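PDB 3DLC: putative S-adenosyl-L-methionine-dependent Methyltransferase from Methanococcus maripaludis, which binds S-adenosylmethionine and probably transfers its methyl group to an acceptor that has not been firmly identified. Local coordinates for residues L138-K143 against K213-V218. Residues are numbered along the deposited sequence; the frame is centred on the assembly and turned at random. Where two conformers were deposited one is given.
Sequences LKSGGK and KTDQEV
K213 lays its side chain across the type II turn K139–G142, running past the L138 side chain in the opposite direction. Its CB touches two neighbours, 3.7 Å from the carbonyl oxygen of K139 and 3.8 Å from CD2 of L138. With CG anti to the backbone N (chi1 179°), that atom comes to lie near CA of S140. CD of K213 lies 3.3 Å from O of L138, with N of S140 slightly farther, and a bend at chi3 (-90°) sets CE beside the same oxygen. NZ of K213 finally donates a 2.7 Å hydrogen bond to O of L138, lying in the carbonyl plane. The same ammonium group also hydrogen-bonds to Y135 O and N110 OD1 and makes a cation-pi contact with the Y135 ring, so several partners hold the charge at the C-terminal end of helix 127-137. The K213 backbone grips the turn as well: G141 N donates to K213 O at 2.8 Å, while K213 N gives a longer bond to G142 O, 3.3 Å. G141, with its positive phi of 87°, suits the third position of such a turn. The contact thus ties the C-terminal tail, just beyond strand 206-211, to the link between helix 127-137 and strand 142-148, the antiparallel neighbour of 206-211 in this Rossmann-like methyltransferase fold.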
ATOM      1  N   LEU A 138      12.807   1.341  -7.217  1.00  8.25           N
ATOM      2  CA  LEU A 138      12.188   2.444  -7.936  1.00  8.41           C
ATOM      3  C   LEU A 138      13.082   2.873  -9.107  1.00  8.83           C
ATOM      4  O   LEU A 138      14.287   3.060  -8.946  1.00 10.37           O
ATOM      5  CB  LEU A 138      11.985   3.619  -6.949  1.00  8.67           C
ATOM      6  CG  LEU A 138      11.166   4.812  -7.421  1.00  9.05           C
ATOM      7  CD1 LEU A 138       9.748   4.382  -7.835  1.00  9.55           C
ATOM      8  CD2 LEU A 138      11.107   5.864  -6.303  1.00  9.56           C
ATOM      9  N   LYS A 139      12.460   3.039 -10.266  0.57  8.62           N
ATOM     10  CA  LYS A 139      13.138   3.517 -11.452  0.57  9.34           C
ATOM     11  C   LYS A 139      13.399   5.018 -11.319  0.57 10.25           C
ATOM     12  O   LYS A 139      12.590   5.766 -10.772  0.57  9.47           O
ATOM     13  CB  LYS A 139      12.279   3.244 -12.704  0.57  9.61           C
ATOM     14  CG  LYS A 139      13.037   3.408 -14.001  0.57 10.76           C
ATOM     15  CD  LYS A 139      12.108   3.186 -15.212  0.57 12.36           C
ATOM     16  CE  LYS A 139      11.492   1.829 -15.204  0.57 14.49           C
ATOM     17  NZ  LYS A 139      10.729   1.675 -16.472  0.57 18.01           N
ATOM     18  N   SER A 140      14.539   5.453 -11.836  0.57 10.87           N
ATOM     19  CA  SER A 140      14.828   6.877 -11.918  0.57 12.67           C
ATOM     20  C   SER A 140      13.661   7.539 -12.652  0.57 11.08           C
ATOM     21  O   SER A 140      13.266   7.125 -13.743  0.57 12.04           O
ATOM     22  CB  SER A 140      16.157   7.114 -12.642  0.57 14.08           C
ATOM     23  OG  SER A 140      16.488   8.483 -12.679  0.57 19.45           O
ATOM     24  N   GLY A 141      13.136   8.598 -12.060  1.00 11.25           N
ATOM     25  CA  GLY A 141      11.935   9.270 -12.532  1.00 11.39           C
ATOM     26  C   GLY A 141      10.640   8.683 -12.009  1.00 12.04           C
ATOM     27  O   GLY A 141       9.584   9.224 -12.247  1.00 14.89           O
ATOM     28  N   GLY A 142      10.737   7.580 -11.286  1.00 10.70           N
ATOM     29  CA  GLY A 142       9.597   6.903 -10.688  1.00  9.69           C
ATOM     30  C   GLY A 142       9.022   7.637  -9.496  1.00 10.19           C
ATOM     31  O   GLY A 142       9.681   8.484  -8.897  1.00 11.81           O
ATOM     32  N   LYS A 143       7.811   7.222  -9.109  1.00  7.88           N
ATOM     33  CA  LYS A 143       7.057   7.820  -8.003  1.00  7.53           C
ATOM     34  C   LYS A 143       6.546   6.756  -7.044  1.00  7.09           C
ATOM     35  O   LYS A 143       6.304   5.615  -7.453  1.00  7.75           O
ATOM     36  CB  LYS A 143       5.823   8.594  -8.525  1.00  8.17           C
ATOM     37  CG  LYS A 143       6.109   9.714  -9.522  1.00 10.76           C
ATOM     38  CD  LYS A 143       6.734  10.905  -8.868  1.00 11.66           C
ATOM     39  CE  LYS A 143       6.960  12.029  -9.864  1.00 13.32           C
ATOM     40  NZ  LYS A 143       7.516  13.214  -9.228  1.00 13.44           N
ATOM     41  N   LYS A 213      12.418   9.484  -7.420  1.00 10.63           N
ATOM     42  CA  LYS A 213      13.810   9.167  -7.586  1.00 10.65           C
ATOM     43  C   LYS A 213      14.384  10.050  -8.643  1.00  9.76           C
ATOM     44  O   LYS A 213      13.957  10.067  -9.789  1.00 12.14           O
ATOM     45  CB  LYS A 213      14.024   7.699  -7.956  1.00 11.11           C
ATOM     46  CG  LYS A 213      15.512   7.396  -8.157  1.00 13.46           C
ATOM     47  CD  LYS A 213      15.898   5.965  -8.534  1.00 18.87           C
ATOM     48  CE  LYS A 213      16.158   5.133  -7.359  1.00 15.44           C
ATOM     49  NZ  LYS A 213      16.576   3.724  -7.599  1.00  9.74           N
ATOM     50  N   THR A 214      15.385  10.792  -8.253  1.00 12.74           N
ATOM     51  CA  THR A 214      16.003  11.748  -9.132  1.00 12.48           C
ATOM     52  C   THR A 214      17.496  11.748  -8.903  1.00 10.87           C
ATOM     53  O   THR A 214      17.977  11.312  -7.879  1.00 13.74           O
ATOM     54  CB  THR A 214      15.373  13.144  -8.894  1.00 13.61           C
ATOM     55  OG1 THR A 214      15.620  14.009 -10.007  1.00 17.55           O
ATOM     56  CG2 THR A 214      15.820  13.787  -7.550  1.00 15.43           C
ATOM     57  N   ASP A 215      18.234  12.280  -9.862  1.00 10.89           N
ATOM     58  CA  ASP A 215      19.689  12.390  -9.745  1.00 10.60           C
ATOM     59  C   ASP A 215      19.990  13.204  -8.478  1.00 11.07           C
ATOM     60  O   ASP A 215      19.505  14.318  -8.320  1.00 11.94           O
ATOM     61  CB  ASP A 215      20.279  13.038 -10.978  1.00 12.55           C
ATOM     62  CG  ASP A 215      20.212  12.149 -12.222  1.00 13.76           C
ATOM     63  OD1 ASP A 215      20.097  10.899 -12.099  1.00 15.87           O
ATOM     64  OD2 ASP A 215      20.282  12.716 -13.332  1.00 17.35           O
ATOM     65  N   GLN A 216      20.764  12.628  -7.583  1.00  9.57           N
ATOM     66  CA  GLN A 216      20.897  13.181  -6.263  1.00  8.21           C
ATOM     67  C   GLN A 216      21.633  14.500  -6.168  1.00  8.15           C
ATOM     68  O   GLN A 216      22.501  14.841  -6.973  1.00  9.83           O
ATOM     69  CB  GLN A 216      21.477  12.189  -5.286  1.00  9.05           C
ATOM     70  CG  GLN A 216      22.934  11.892  -5.429  1.00 10.29           C
ATOM     71  CD  GLN A 216      23.385  10.978  -4.315  1.00  9.65           C
ATOM     72  OE1 GLN A 216      22.707   9.976  -4.013  1.00 10.50           O
ATOM     73  NE2 GLN A 216      24.498  11.302  -3.664  1.00  9.58           N
ATOM     74  N   GLU A 217      21.338  15.224  -5.102  1.00  8.07           N
ATOM     75  CA  GLU A 217      21.903  16.552  -4.911  1.00  8.31           C
ATOM     76  C   GLU A 217      23.346  16.551  -4.445  1.00  8.10           C
ATOM     77  O   GLU A 217      24.059  17.517  -4.705  1.00  9.58           O
ATOM     78  CB  GLU A 217      21.030  17.376  -3.950  1.00  9.90           C
ATOM     79  CG  GLU A 217      20.928  16.815  -2.573  1.00  8.84           C
ATOM     80  CD  GLU A 217      19.815  17.460  -1.795  1.00  9.44           C
ATOM     81  OE1 GLU A 217      19.610  18.697  -1.909  1.00 11.52           O
ATOM     82  OE2 GLU A 217      19.151  16.745  -1.040  1.00 10.51           O
ATOM     83  N   VAL A 218      23.775  15.511  -3.748  1.00  7.86           N
ATOM     84  CA  VAL A 218      25.157  15.441  -3.262  1.00  8.11           C
ATOM     85  C   VAL A 218      26.016  14.733  -4.284  1.00  7.99           C
ATOM     86  O   VAL A 218      25.930  13.519  -4.486  1.00  9.26           O
ATOM     87  CB  VAL A 218      25.251  14.741  -1.879  1.00  8.89           C
ATOM     88  CG1 VAL A 218      26.722  14.618  -1.459  1.00 11.10           C
ATOM     89  CG2 VAL A 218      24.439  15.495  -0.837  1.00 10.59           C
TER